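Local coordinates for protein CCR4-not transcription complex subunit 1 (Chaetomium thermophilum var. thermophilum DSM 1495, PDB 6H3Z) that probably serves as a core component of the CCR4-NOT mRNA deadenylase complex, this chain being a C-terminal MIF4G-like helical domain of its NOT1 subunit, at residues K34-L39 against D65-L70; A42-T47 against T100-S105; L92-P97 against H135-L140; V109-R114 against L147-L152. All blocks are in the same frame, centred on the assembly; numbering follows the deposited sequence.

Contact 1: residues K34-L39 against D65-L70; sequences KYLEQL and DALIQL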
loop_
_atom_site.group_PDB
_atom_site.type_symbol
_atom_site.label_atom_id
_atom_site.label_comp_id
_atom_site.label_asym_id
_atom_site.label_seq_id
_atom_site.Cartn_x
_atom_site.Cartn_y
_atom_site.Cartn_z
ATOM N N LYS A 34 -19.398 5.370 4.829
ATOM C CA LYS A 34 -19.459 6.836 4.903
ATOM C C LYS A 34 -18.199 7.420 5.542
ATOM O O LYS A 34 -17.741 8.461 5.084
ATOM C CB LYS A 34 -20.736 7.380 5.548
ATOM C CG LYS A 34 -21.296 8.547 4.726
ATOM C CD LYS A 34 -22.018 9.571 5.571
ATOM C CE LYS A 34 -22.063 10.925 4.901
ATOM N NZ LYS A 34 -22.641 11.968 5.799
ATOM N N TYR A 35 -17.592 6.717 6.524
ATOM C CA TYR A 35 -16.343 7.164 7.117
ATOM C C TYR A 35 -15.215 7.123 6.093
ATOM O O TYR A 35 -14.429 8.066 6.034
ATOM C CB TYR A 35 -15.997 6.339 8.361
ATOM C CG TYR A 35 -16.821 6.703 9.572
ATOM C CD1 TYR A 35 -17.095 8.036 9.880
ATOM C CD2 TYR A 35 -17.268 5.721 10.456
ATOM C CE1 TYR A 35 -17.833 8.379 11.010
ATOM C CE2 TYR A 35 -18.014 6.053 11.589
ATOM C CZ TYR A 35 -18.293 7.384 11.862
ATOM O OH TYR A 35 -19.017 7.721 12.988
ATOM N N LEU A 36 -15.167 6.064 5.246
ATOM C CA LEU A 36 -14.144 5.926 4.203
ATOM C C LEU A 36 -14.358 6.946 3.083
ATOM O O LEU A 36 -13.377 7.476 2.561
ATOM C CB LEU A 36 -14.041 4.486 3.663
ATOM C CG LEU A 36 -13.632 3.411 4.668
ATOM C CD1 LEU A 36 -13.392 2.107 3.989
ATOM C CD2 LEU A 36 -12.371 3.798 5.413
ATOM N N GLU A 37 -15.633 7.265 2.764
ATOM C CA GLU A 37 -15.992 8.288 1.785
ATOM C C GLU A 37 -15.505 9.643 2.327
ATOM O O GLU A 37 -14.846 10.391 1.605
ATOM C CB GLU A 37 -17.510 8.330 1.569
ATOM C CG GLU A 37 -18.100 7.132 0.839
ATOM C CD GLU A 37 -19.579 7.256 0.512
ATOM O OE1 GLU A 37 -20.384 7.521 1.437
ATOM O OE2 GLU A 37 -19.940 7.032 -0.666
ATOM N N GLN A 38 -15.787 9.921 3.619
ATOM C CA GLN A 38 -15.418 11.149 4.332
ATOM C C GLN A 38 -13.922 11.332 4.425
ATOM O O GLN A 38 -13.447 12.463 4.336
ATOM C CB GLN A 38 -15.989 11.135 5.753
ATOM C CG GLN A 38 -17.412 11.652 5.865
ATOM C CD GLN A 38 -18.044 11.244 7.171
ATOM O OE1 GLN A 38 -17.528 11.503 8.264
ATOM N NE2 GLN A 38 -19.191 10.603 7.085
ATOM N N LEU A 39 -13.184 10.228 4.661
ATOM C CA LEU A 39 -11.727 10.231 4.790
ATOM C C LEU A 39 -11.109 10.586 3.454
ATOM O O LEU A 39 -10.220 11.430 3.394
ATOM C CB LEU A 39 -11.218 8.858 5.282
ATOM C CG LEU A 39 -9.715 8.689 5.506
ATOM C CD1 LEU A 39 -9.154 9.790 6.379
ATOM C CD2 LEU A 39 -9.421 7.342 6.142
ATOM N N ASP A 65 -10.840 8.768 14.223
ATOM C CA ASP A 65 -11.296 8.551 15.604
ATOM C C ASP A 65 -12.645 7.834 15.654
ATOM O O ASP A 65 -12.789 6.848 16.372
ATOM C CB ASP A 65 -11.406 9.881 16.373
ATOM C CG ASP A 65 -10.099 10.550 16.767
ATOM O OD1 ASP A 65 -9.019 9.957 16.506
ATOM O OD2 ASP A 65 -10.150 11.692 17.294
ATOM N N ALA A 66 -13.619 8.321 14.876
ATOM C CA ALA A 66 -14.976 7.793 14.856
ATOM C C ALA A 66 -15.066 6.389 14.310
ATOM O O ALA A 66 -15.807 5.575 14.863
ATOM C CB ALA A 66 -15.882 8.723 14.085
ATOM N N LEU A 67 -14.309 6.101 13.231
ATOM C CA LEU A 67 -14.262 4.788 12.591
ATOM C C LEU A 67 -13.651 3.759 13.543
ATOM O O LEU A 67 -14.188 2.658 13.658
ATOM C CB LEU A 67 -13.467 4.864 11.283
ATOM C CG LEU A 67 -13.338 3.583 10.451
ATOM C CD1 LEU A 67 -14.710 3.012 10.047
ATOM C CD2 LEU A 67 -12.519 3.848 9.229
ATOM N N ILE A 68 -12.566 4.137 14.261
ATOM C CA ILE A 68 -11.892 3.270 15.234
ATOM C C ILE A 68 -12.808 2.984 16.417
ATOM O O ILE A 68 -12.965 1.821 16.796
ATOM C CB ILE A 68 -10.501 3.828 15.624
ATOM C CG1 ILE A 68 -9.553 3.863 14.411
ATOM C CG2 ILE A 68 -9.864 3.055 16.764
ATOM C CD1 ILE A 68 -9.538 2.576 13.444
ATOM N N GLN A 69 -13.490 4.025 16.921
ATOM C CA GLN A 69 -14.446 3.884 18.017
ATOM C C GLN A 69 -15.638 2.991 17.633
ATOM O O GLN A 69 -16.117 2.229 18.477
ATOM C CB GLN A 69 -14.874 5.248 18.561
ATOM C CG GLN A 69 -13.898 5.763 19.610
ATOM C CD GLN A 69 -13.836 7.258 19.661
ATOM O OE1 GLN A 69 -14.847 7.941 19.852
ATOM N NE2 GLN A 69 -12.634 7.798 19.524
ATOM N N LEU A 70 -16.049 3.026 16.342
ATOM C CA LEU A 70 -17.113 2.198 15.772
ATOM C C LEU A 70 -16.678 0.736 15.761
ATOM O O LEU A 70 -17.467 -0.124 16.150
ATOM C CB LEU A 70 -17.491 2.682 14.344
ATOM C CG LEU A 70 -18.588 1.897 13.591
ATOM C CD1 LEU A 70 -19.943 2.077 14.241
ATOM C CD2 LEU A 70 -18.681 2.335 12.139
#
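Tyr-35 carries most of this contact, its ring laid against the turn of backbone that joins Ala-66 to Leu-67. One face of the ring lies over Leu-67 N, which stands 4.0 Å above the ring plane and off-centre toward the rim, with Ala-66 C on the same face. In the ring plane, at the edge, Leu-70 CD2 lies 3.8 Å from Tyr-35 CE2.

The other side-chain contacts are also apolar. Tyr-35 CZ meets Ala-66 CB at 3.5 Å, and Tyr-35 CD2 rests on Leu-67 CD1 at 3.7 Å, the two side chains running alongside in opposing senses. Leu-67 CG is anti to its backbone N (chi1 -179°), and the other methyl of its branch, CD2, meets Leu-36 CD2 at 3.8 Å, one leucine lying roughly perpendicular to the other.

Polar bonding between the segments is absent; Tyr-35 OH turns instead to Arg-31 NE, a weak hydrogen bond within its own helix.

The helix segments run nearly antiparallel, at 160° with axes 10.2 Å apart, as helices 22-45 and 59-75 pack in this alpha-helical MIF4G-like domain. Leu-36 goes on to touch Gln-88 and Ile-89 of helix 80-93, and Leu-67 touches Val-109 of helix 100-116.

Contact 2: residues A42-T47 against T100-S105; sequences AATSAT and TLLLES. With NA (sodium ion), chain C.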
loop_
_atom_site.group_PDB
_atom_site.type_symbol
_atom_site.label_atom_id
_atom_site.label_comp_id
_atom_site.label_asym_id
_atom_site.label_seq_id
_atom_site.Cartn_x
_atom_site.Cartn_y
_atom_site.Cartn_z
ATOM N N ALA A 42 -11.688 14.357 3.027
ATOM C CA ALA A 42 -10.912 15.098 4.018
ATOM C C ALA A 42 -9.409 15.073 3.795
ATOM O O ALA A 42 -8.758 16.094 3.995
ATOM C CB ALA A 42 -11.236 14.601 5.416
ATOM N N ALA A 43 -8.853 13.906 3.427
ATOM C CA ALA A 43 -7.425 13.728 3.181
ATOM C C ALA A 43 -7.032 14.417 1.891
ATOM O O ALA A 43 -5.926 14.950 1.796
ATOM C CB ALA A 43 -7.081 12.246 3.106
ATOM N N THR A 44 -7.945 14.418 0.902
ATOM C CA THR A 44 -7.701 15.018 -0.406
ATOM C C THR A 44 -7.642 16.525 -0.286
ATOM O O THR A 44 -6.641 17.111 -0.702
ATOM C CB THR A 44 -8.689 14.485 -1.448
ATOM O OG1 THR A 44 -8.401 13.099 -1.638
ATOM C CG2 THR A 44 -8.562 15.185 -2.772
ATOM N N SER A 45 -8.689 17.132 0.320
ATOM C CA SER A 45 -8.789 18.578 0.528
ATOM C C SER A 45 -7.670 19.150 1.409
ATOM O O SER A 45 -7.014 20.110 0.996
ATOM C CB SER A 45 -10.168 18.984 1.047
ATOM O OG SER A 45 -10.763 18.018 1.897
ATOM N N ALA A 46 -7.421 18.523 2.585
ATOM C CA ALA A 46 -6.399 18.926 3.553
ATOM C C ALA A 46 -5.055 19.247 2.914
ATOM O O ALA A 46 -4.598 18.529 2.015
ATOM C CB ALA A 46 -6.231 17.861 4.627
ATOM N N THR A 47 -4.443 20.352 3.379
ATOM C CA THR A 47 -3.137 20.865 2.949
ATOM C C THR A 47 -1.981 19.902 3.290
ATOM O O THR A 47 -1.102 19.683 2.446
ATOM C CB THR A 47 -2.915 22.269 3.512
ATOM O OG1 THR A 47 -3.474 22.347 4.829
ATOM C CG2 THR A 47 -3.536 23.333 2.643
ATOM N N THR A 100 -0.531 11.027 -0.660
ATOM C CA THR A 100 0.282 10.498 0.445
ATOM C C THR A 100 -0.444 10.586 1.772
ATOM O O THR A 100 -0.364 9.640 2.550
ATOM C CB THR A 100 1.669 11.140 0.511
ATOM O OG1 THR A 100 1.567 12.551 0.341
ATOM C CG2 THR A 100 2.585 10.604 -0.520
ATOM N N LEU A 101 -1.220 11.671 1.996
ATOM C CA LEU A 101 -2.002 11.837 3.217
ATOM C C LEU A 101 -3.061 10.737 3.297
ATOM O O LEU A 101 -3.133 10.063 4.320
ATOM C CB LEU A 101 -2.617 13.254 3.315
ATOM C CG LEU A 101 -3.402 13.580 4.595
ATOM C CD1 LEU A 101 -2.512 13.627 5.808
ATOM C CD2 LEU A 101 -4.121 14.870 4.461
ATOM N N LEU A 102 -3.815 10.506 2.196
ATOM C CA LEU A 102 -4.808 9.434 2.122
ATOM C C LEU A 102 -4.185 8.022 2.255
ATOM O O LEU A 102 -4.718 7.210 3.014
ATOM C CB LEU A 102 -5.626 9.541 0.839
ATOM C CG LEU A 102 -6.753 8.541 0.646
ATOM C CD1 LEU A 102 -7.676 8.495 1.867
ATOM C CD2 LEU A 102 -7.533 8.868 -0.604
ATOM N N LEU A 103 -3.090 7.723 1.522
ATOM C CA LEU A 103 -2.422 6.421 1.602
ATOM C C LEU A 103 -1.952 6.143 3.044
ATOM O O LEU A 103 -2.249 5.074 3.587
ATOM C CB LEU A 103 -1.239 6.339 0.631
ATOM C CG LEU A 103 -1.573 6.362 -0.844
ATOM C CD1 LEU A 103 -0.429 6.939 -1.634
ATOM C CD2 LEU A 103 -1.952 4.998 -1.336
ATOM N N GLU A 104 -1.294 7.133 3.676
ATOM C CA GLU A 104 -0.825 7.020 5.047
ATOM C C GLU A 104 -1.969 6.823 6.047
ATOM O O GLU A 104 -1.843 5.985 6.939
ATOM C CB GLU A 104 0.040 8.219 5.411
ATOM C CG GLU A 104 1.361 8.191 4.670
ATOM C CD GLU A 104 2.265 9.396 4.844
ATOM O OE1 GLU A 104 2.117 10.128 5.852
ATOM O OE2 GLU A 104 3.173 9.561 3.998
ATOM N N SER A 105 -3.093 7.562 5.869
ATOM C CA SER A 105 -4.290 7.484 6.714
ATOM C C SER A 105 -4.945 6.120 6.604
ATOM O O SER A 105 -5.261 5.516 7.627
ATOM C CB SER A 105 -5.286 8.576 6.341
ATOM O OG SER A 105 -4.717 9.858 6.561
HETATM NA NA NA C . -3.506 16.466 1.032
#
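Ala-43 and Leu-101 meet at a flat group, the peptide carbonyl of Ala-43; the touching side chains bring no ring. Its oxygen has Leu-101 CD2 beside it at 3.2 Å and binds the sodium ion, 3.0 Å from Ala-43 O. The second carbonyl of interest, that of Leu-101, takes two donors from opposite faces: Ser-105 N, in the ordinary helical bond, and Ser-105 OG. The hydroxyl stands above the carbonyl plane, 40° out of it, and its OG lies 2.8 Å from Leu-101 O.

Here the C-terminal end of helix 22-45 docks on the first turns of helix 100-116, within the family's ARM-repeat region. Ala-46 is the first residue to leave helical geometry, and its carbonyl is the closer of the two protein ligands of the sodium, with Ala-46 O at 2.5 Å. Ala-43 O and Ala-46 O thus bind the ion at a helix C-terminus, where the partial negative charge of that end probably adds to the pull. Thr-44 OG1 bonds back to Thr-40 O in its own helix, while Glu-104 turns to the loop, OE2 to His-50 ND1 and OE1 to Phe-51 N.

The apolar part is small. Ala-43 CB points into helix 100-116 and sits 3.7 Å from Leu-102 CA; the small side chain lets the backbones come close, the CA atoms of Ala-43 and Leu-102 being 5.1 Å apart. Leu-101 CG is placed anti to its backbone N (chi1 -177°), on the side of Ala-43. Beyond it, Leu-101 CD2 also touches Ala-46 CB at 3.7 Å.

Contact 3: residues L92-P97 against H135-L140; sequences LLFRQP and HLFLSL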
loop_
_atom_site.group_PDB
_atom_site.type_symbol
_atom_site.label_atom_id
_atom_site.label_comp_id
_atom_site.label_asym_id
_atom_site.label_seq_id
_atom_site.Cartn_x
_atom_site.Cartn_y
_atom_site.Cartn_z
ATOM N N LEU A 92 -9.674 -0.067 -1.353
ATOM C CA LEU A 92 -9.387 1.339 -1.655
ATOM C C LEU A 92 -7.915 1.519 -2.015
ATOM O O LEU A 92 -7.611 2.216 -2.979
ATOM C CB LEU A 92 -9.805 2.268 -0.490
ATOM C CG LEU A 92 -9.834 3.762 -0.778
ATOM C CD1 LEU A 92 -10.520 4.057 -2.070
ATOM C CD2 LEU A 92 -10.497 4.517 0.332
ATOM N N LEU A 93 -7.012 0.865 -1.256
ATOM C CA LEU A 93 -5.566 0.930 -1.467
ATOM C C LEU A 93 -5.199 0.388 -2.831
ATOM O O LEU A 93 -4.375 0.992 -3.512
ATOM C CB LEU A 93 -4.798 0.205 -0.341
ATOM C CG LEU A 93 -4.778 0.919 1.028
ATOM C CD1 LEU A 93 -4.346 -0.014 2.126
ATOM C CD2 LEU A 93 -3.879 2.142 1.012
ATOM N N PHE A 94 -5.902 -0.688 -3.270
ATOM C CA PHE A 94 -5.738 -1.340 -4.576
ATOM C C PHE A 94 -6.214 -0.453 -5.711
ATOM O O PHE A 94 -5.832 -0.666 -6.861
ATOM C CB PHE A 94 -6.398 -2.731 -4.620
ATOM C CG PHE A 94 -5.944 -3.715 -3.557
ATOM C CD1 PHE A 94 -4.624 -3.712 -3.092
ATOM C CD2 PHE A 94 -6.824 -4.673 -3.048
ATOM C CE1 PHE A 94 -4.208 -4.618 -2.119
ATOM C CE2 PHE A 94 -6.403 -5.577 -2.069
ATOM C CZ PHE A 94 -5.102 -5.531 -1.607
ATOM N N ARG A 95 -6.993 0.600 -5.389
ATOM C CA ARG A 95 -7.408 1.577 -6.390
ATOM C C ARG A 95 -6.219 2.464 -6.783
ATOM O O ARG A 95 -6.315 3.232 -7.747
ATOM C CB ARG A 95 -8.570 2.443 -5.893
ATOM C CG ARG A 95 -9.949 1.769 -5.911
ATOM C CD ARG A 95 -10.361 1.118 -7.249
ATOM N NE ARG A 95 -10.008 1.897 -8.439
ATOM C CZ ARG A 95 -10.750 2.868 -8.957
ATOM N NH1 ARG A 95 -11.912 3.200 -8.399
ATOM N NH2 ARG A 95 -10.347 3.507 -10.043
ATOM N N GLN A 96 -5.081 2.286 -6.052
ATOM C CA GLN A 96 -3.799 2.964 -6.169
ATOM C C GLN A 96 -3.914 4.472 -6.009
ATOM O O GLN A 96 -3.384 5.200 -6.858
ATOM C CB GLN A 96 -3.074 2.596 -7.469
ATOM C CG GLN A 96 -2.310 1.304 -7.413
ATOM C CD GLN A 96 -1.990 0.853 -8.812
ATOM O OE1 GLN A 96 -0.994 1.264 -9.410
ATOM N NE2 GLN A 96 -2.838 -0.005 -9.372
ATOM N N PRO A 97 -4.553 5.008 -4.934
ATOM C CA PRO A 97 -4.558 6.467 -4.786
ATOM C C PRO A 97 -3.111 7.018 -4.704
ATOM O O PRO A 97 -2.155 6.294 -4.356
ATOM C CB PRO A 97 -5.393 6.700 -3.524
ATOM C CG PRO A 97 -5.391 5.425 -2.804
ATOM C CD PRO A 97 -5.240 4.345 -3.802
ATOM N N HIS A 135 1.118 -6.301 -10.215
ATOM C CA HIS A 135 0.964 -5.017 -10.902
ATOM C C HIS A 135 0.154 -3.978 -10.122
ATOM O O HIS A 135 0.304 -2.780 -10.377
ATOM C CB HIS A 135 0.400 -5.197 -12.318
ATOM C CG HIS A 135 -1.006 -5.695 -12.356
ATOM N ND1 HIS A 135 -1.292 -7.049 -12.422
ATOM C CD2 HIS A 135 -2.168 -4.999 -12.354
ATOM C CE1 HIS A 135 -2.614 -7.129 -12.483
ATOM N NE2 HIS A 135 -3.185 -5.926 -12.412
ATOM N N LEU A 136 -0.683 -4.427 -9.170
ATOM C CA LEU A 136 -1.487 -3.534 -8.339
ATOM C C LEU A 136 -0.628 -2.681 -7.435
ATOM O O LEU A 136 -1.010 -1.575 -7.086
ATOM C CB LEU A 136 -2.470 -4.326 -7.482
ATOM C CG LEU A 136 -3.659 -4.928 -8.210
ATOM C CD1 LEU A 136 -4.368 -5.914 -7.324
ATOM C CD2 LEU A 136 -4.633 -3.848 -8.691
ATOM N N PHE A 137 0.543 -3.199 -7.061
ATOM C CA PHE A 137 1.485 -2.539 -6.162
ATOM C C PHE A 137 2.475 -1.690 -6.901
ATOM O O PHE A 137 3.242 -0.982 -6.251
ATOM C CB PHE A 137 2.202 -3.570 -5.281
ATOM C CG PHE A 137 1.240 -4.420 -4.506
ATOM C CD1 PHE A 137 0.714 -3.975 -3.303
ATOM C CD2 PHE A 137 0.813 -5.642 -5.005
ATOM C CE1 PHE A 137 -0.197 -4.748 -2.594
ATOM C CE2 PHE A 137 -0.109 -6.413 -4.306
ATOM C CZ PHE A 137 -0.605 -5.963 -3.099
ATOM N N LEU A 138 2.426 -1.709 -8.249
ATOM C CA LEU A 138 3.342 -0.945 -9.082
ATOM C C LEU A 138 3.005 0.544 -9.104
ATOM O O LEU A 138 2.730 1.113 -10.162
ATOM C CB LEU A 138 3.483 -1.539 -10.495
ATOM C CG LEU A 138 4.106 -2.952 -10.618
ATOM C CD1 LEU A 138 4.605 -3.172 -11.996
ATOM C CD2 LEU A 138 5.260 -3.176 -9.639
ATOM N N SER A 139 3.077 1.162 -7.898
ATOM C CA SER A 139 2.859 2.555 -7.517
ATOM C C SER A 139 3.823 2.813 -6.356
ATOM O O SER A 139 3.656 2.243 -5.280
ATOM C CB SER A 139 1.407 2.773 -7.072
ATOM O OG SER A 139 1.150 4.064 -6.532
ATOM N N LEU A 140 4.858 3.627 -6.592
ATOM C CA LEU A 140 5.869 3.958 -5.585
ATOM C C LEU A 140 5.267 4.553 -4.309
ATOM O O LEU A 140 5.699 4.185 -3.221
ATOM C CB LEU A 140 6.952 4.897 -6.152
ATOM C CG LEU A 140 7.872 4.331 -7.244
ATOM C CD1 LEU A 140 8.574 5.430 -7.956
ATOM C CD2 LEU A 140 8.889 3.340 -6.691
#
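Gln-96 and Leu-136 form the polar side of this contact, the glutamine side chain laid against a main-chain carbonyl. Gln-96 CG is anti to its own carbonyl carbon (chi1 -82°), and from there the extended chain brings CD to 3.1 Å from Leu-136 O. The amide nitrogen is also near, with Gln-96 NE2 3.3 Å from Leu-136 O, but the angle is too poor for a hydrogen bond. On the other branch, Gln-96 OE1 lies 3.7 Å from Ser-139 CB.

The aromatic component is the pair Phe-94 and Phe-137. The side chains run next to each other in the same sense, their planes at 82° and their approach oblique; Phe-94 CE1 comes within 4.0 Å of Phe-137 CZ. The ring of Phe-129 also meets Phe-94, and Phe-137 continues onto Ile-143 and Ile-157. Leu-136 CD2 lies against the carbonyl of Phe-94, 3.9 Å from Phe-94 O.

Backbone turns shape both partners. A type I beta turn runs from Leu-93 to Gln-96, which has positive phi, while Leu-138 centres an inverse gamma turn that leads into Ser-139, the N-cap residue of helix 140-146. An alanine at Gln-96 would probably leave Leu-136 O and Ser-139 CB without the carboxamide that covers them, opening a gap between the loops.

With the polar groups near but not bonded, these interhelical loops are held across the contact by shape and van der Waals contact rather than by directional bonds.

Contact 4: residues V109-R114 against L147-L152; sequences VLETIR and LGTDLL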
loop_
_atom_site.group_PDB
_atom_site.type_symbol
_atom_site.label_atom_id
_atom_site.label_comp_id
_atom_site.label_asym_id
_atom_site.label_seq_id
_atom_site.Cartn_x
_atom_site.Cartn_y
_atom_site.Cartn_z
ATOM N N VAL A 109 -5.261 3.253 9.506
ATOM C CA VAL A 109 -6.536 2.710 9.956
ATOM C C VAL A 109 -6.507 1.190 9.846
ATOM O O VAL A 109 -6.912 0.516 10.789
ATOM C CB VAL A 109 -7.742 3.368 9.222
ATOM C CG1 VAL A 109 -9.045 2.684 9.582
ATOM C CG2 VAL A 109 -7.834 4.857 9.531
ATOM N N LEU A 110 -5.963 0.663 8.731
ATOM C CA LEU A 110 -5.847 -0.772 8.449
ATOM C C LEU A 110 -5.041 -1.465 9.531
ATOM O O LEU A 110 -5.529 -2.418 10.127
ATOM C CB LEU A 110 -5.222 -1.012 7.064
ATOM C CG LEU A 110 -5.156 -2.457 6.587
ATOM C CD1 LEU A 110 -6.337 -2.798 5.701
ATOM C CD2 LEU A 110 -3.923 -2.678 5.787
ATOM N N GLU A 111 -3.849 -0.951 9.829
ATOM C CA GLU A 111 -2.969 -1.520 10.846
ATOM C C GLU A 111 -3.574 -1.536 12.271
ATOM O O GLU A 111 -3.283 -2.453 13.040
ATOM C CB GLU A 111 -1.598 -0.833 10.829
ATOM C CG GLU A 111 -0.728 -1.198 9.638
ATOM C CD GLU A 111 -0.494 -2.681 9.421
ATOM O OE1 GLU A 111 0.302 -3.295 10.172
ATOM O OE2 GLU A 111 -1.122 -3.229 8.488
ATOM N N THR A 112 -4.427 -0.551 12.596
ATOM C CA THR A 112 -5.121 -0.422 13.872
ATOM C C THR A 112 -6.212 -1.493 13.991
ATOM O O THR A 112 -6.281 -2.183 15.010
ATOM C CB THR A 112 -5.704 1.000 13.989
ATOM O OG1 THR A 112 -4.652 1.945 13.808
ATOM C CG2 THR A 112 -6.418 1.257 15.321
ATOM N N ILE A 113 -7.058 -1.621 12.953
ATOM C CA ILE A 113 -8.157 -2.588 12.898
ATOM C C ILE A 113 -7.592 -4.030 12.894
ATOM O O ILE A 113 -8.181 -4.900 13.533
ATOM C CB ILE A 113 -9.159 -2.268 11.745
ATOM C CG1 ILE A 113 -9.803 -0.883 11.986
ATOM C CG2 ILE A 113 -10.252 -3.327 11.627
ATOM C CD1 ILE A 113 -10.593 -0.305 10.852
ATOM N N ARG A 114 -6.411 -4.260 12.272
ATOM C CA ARG A 114 -5.761 -5.572 12.278
ATOM C C ARG A 114 -5.364 -5.947 13.715
ATOM O O ARG A 114 -5.476 -7.110 14.109
ATOM C CB ARG A 114 -4.513 -5.541 11.412
ATOM C CG ARG A 114 -4.770 -5.541 9.935
ATOM C CD ARG A 114 -3.445 -5.465 9.221
ATOM N NE ARG A 114 -2.825 -6.786 9.125
ATOM C CZ ARG A 114 -1.616 -7.014 8.638
ATOM N NH1 ARG A 114 -0.857 -6.008 8.231
ATOM N NH2 ARG A 114 -1.148 -8.254 8.565
ATOM N N LEU A 147 5.454 0.191 3.319
ATOM C CA LEU A 147 6.733 -0.207 3.940
ATOM C C LEU A 147 6.492 -0.064 5.446
ATOM O O LEU A 147 5.770 0.859 5.866
ATOM C CB LEU A 147 7.917 0.685 3.490
ATOM C CG LEU A 147 8.298 0.681 2.003
ATOM C CD1 LEU A 147 9.216 1.827 1.700
ATOM C CD2 LEU A 147 8.969 -0.627 1.588
ATOM N N GLY A 148 6.963 -1.009 6.235
ATOM C CA GLY A 148 6.655 -0.951 7.660
ATOM C C GLY A 148 5.461 -1.806 8.056
ATOM O O GLY A 148 5.075 -1.815 9.228
ATOM N N THR A 149 4.853 -2.519 7.072
ATOM C CA THR A 149 3.790 -3.517 7.261
ATOM C C THR A 149 4.337 -4.847 6.684
ATOM O O THR A 149 5.410 -4.852 6.069
ATOM C CB THR A 149 2.462 -3.129 6.598
ATOM O OG1 THR A 149 2.553 -3.297 5.180
ATOM C CG2 THR A 149 1.978 -1.738 6.963
ATOM N N ASP A 150 3.597 -5.954 6.856
ATOM C CA ASP A 150 3.970 -7.290 6.370
ATOM C C ASP A 150 3.235 -7.639 5.090
ATOM O O ASP A 150 3.274 -8.788 4.631
ATOM C CB ASP A 150 3.672 -8.348 7.451
ATOM C CG ASP A 150 2.260 -8.368 8.021
ATOM O OD1 ASP A 150 1.709 -7.268 8.305
ATOM O OD2 ASP A 150 1.761 -9.476 8.324
ATOM N N LEU A 151 2.580 -6.630 4.498
ATOM C CA LEU A 151 1.706 -6.758 3.333
ATOM C C LEU A 151 2.382 -6.671 1.979
ATOM O O LEU A 151 1.724 -6.932 0.997
ATOM C CB LEU A 151 0.583 -5.720 3.437
ATOM C CG LEU A 151 -0.160 -5.665 4.793
ATOM C CD1 LEU A 151 -0.891 -4.386 4.941
ATOM C CD2 LEU A 151 -1.101 -6.825 4.964
ATOM N N LEU A 152 3.675 -6.373 1.896
ATOM C CA LEU A 152 4.352 -6.295 0.592
ATOM C C LEU A 152 4.978 -7.639 0.202
ATOM O O LEU A 152 5.717 -8.211 1.009
ATOM C CB LEU A 152 5.405 -5.155 0.574
ATOM C CG LEU A 152 4.870 -3.719 0.560
ATOM C CD1 LEU A 152 5.931 -2.731 0.982
ATOM C CD2 LEU A 152 4.265 -3.349 -0.803
#
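Arg-114 reaches from helix 100-116 to Asp-150 in the loop between helices 140-146 and 154-166, the two side chains meeting tip to tip. From CB the chain runs out through CG and CD, then bends (chi3 82°) to place NE; the side chain as a whole also touches Val-125 of helix 118-129. At CZ the guanidinium has Leu-151 CD2 over one face, 3.7 Å away.

NH1 has two acidic partners. Glu-111 OE2, 2.8 Å from Arg-114 NH1, lies in the guanidinium plane and uses its syn lone pair, with a fairly straight N-H angle of 158°. Asp-150 OD1, 2.9 Å from Arg-114 NH1, is met on the syn side but out of the carboxylate plane, and along a more bent line than the Glu-111 bond. NH2 adds weak bonds to both oxygens of Asp-150, the two flat groups being 4° from coplanar, and a further bond to Ser-122 O.

Around this network, Glu-111 CD lies 3.6 Å from Thr-149 CG2, and Leu-110 CD2 touches Leu-151 CD1 at 3.6 Å.

An alanine at Arg-114 would probably leave Glu-111 and Asp-150, whose OE1 and OD1 are 4.6 Å apart, facing each other without the positive charge between them. One guanidinium thus ties two like charges together, and the loop is probably held to the helix in good part by charge, with Leu-151 and Leu-110 packed beside it.

In the fold
Contacts 1 and 2 are the more buried pair; contacts 3 and 4, which use loops, are only partly buried. Contact 1 joins two helix bodies and is apolar, whereas contact 2 takes the end of the same helix, 22-45, and adds a metal to its packing. The two touch through Leu-39 and Ser-105. Helix 100-116 serves both contact 2 at its start and contact 4 further on, and Ile-68 packing on Thr-112 and Ile-113 connects contact 1 with contact 4. Leu-103 and Pro-97 bring contacts 2 and 3 together. Charge pairing across the segments appears in contact 4, while contact 3 combines an aromatic pair with unbonded polar groups.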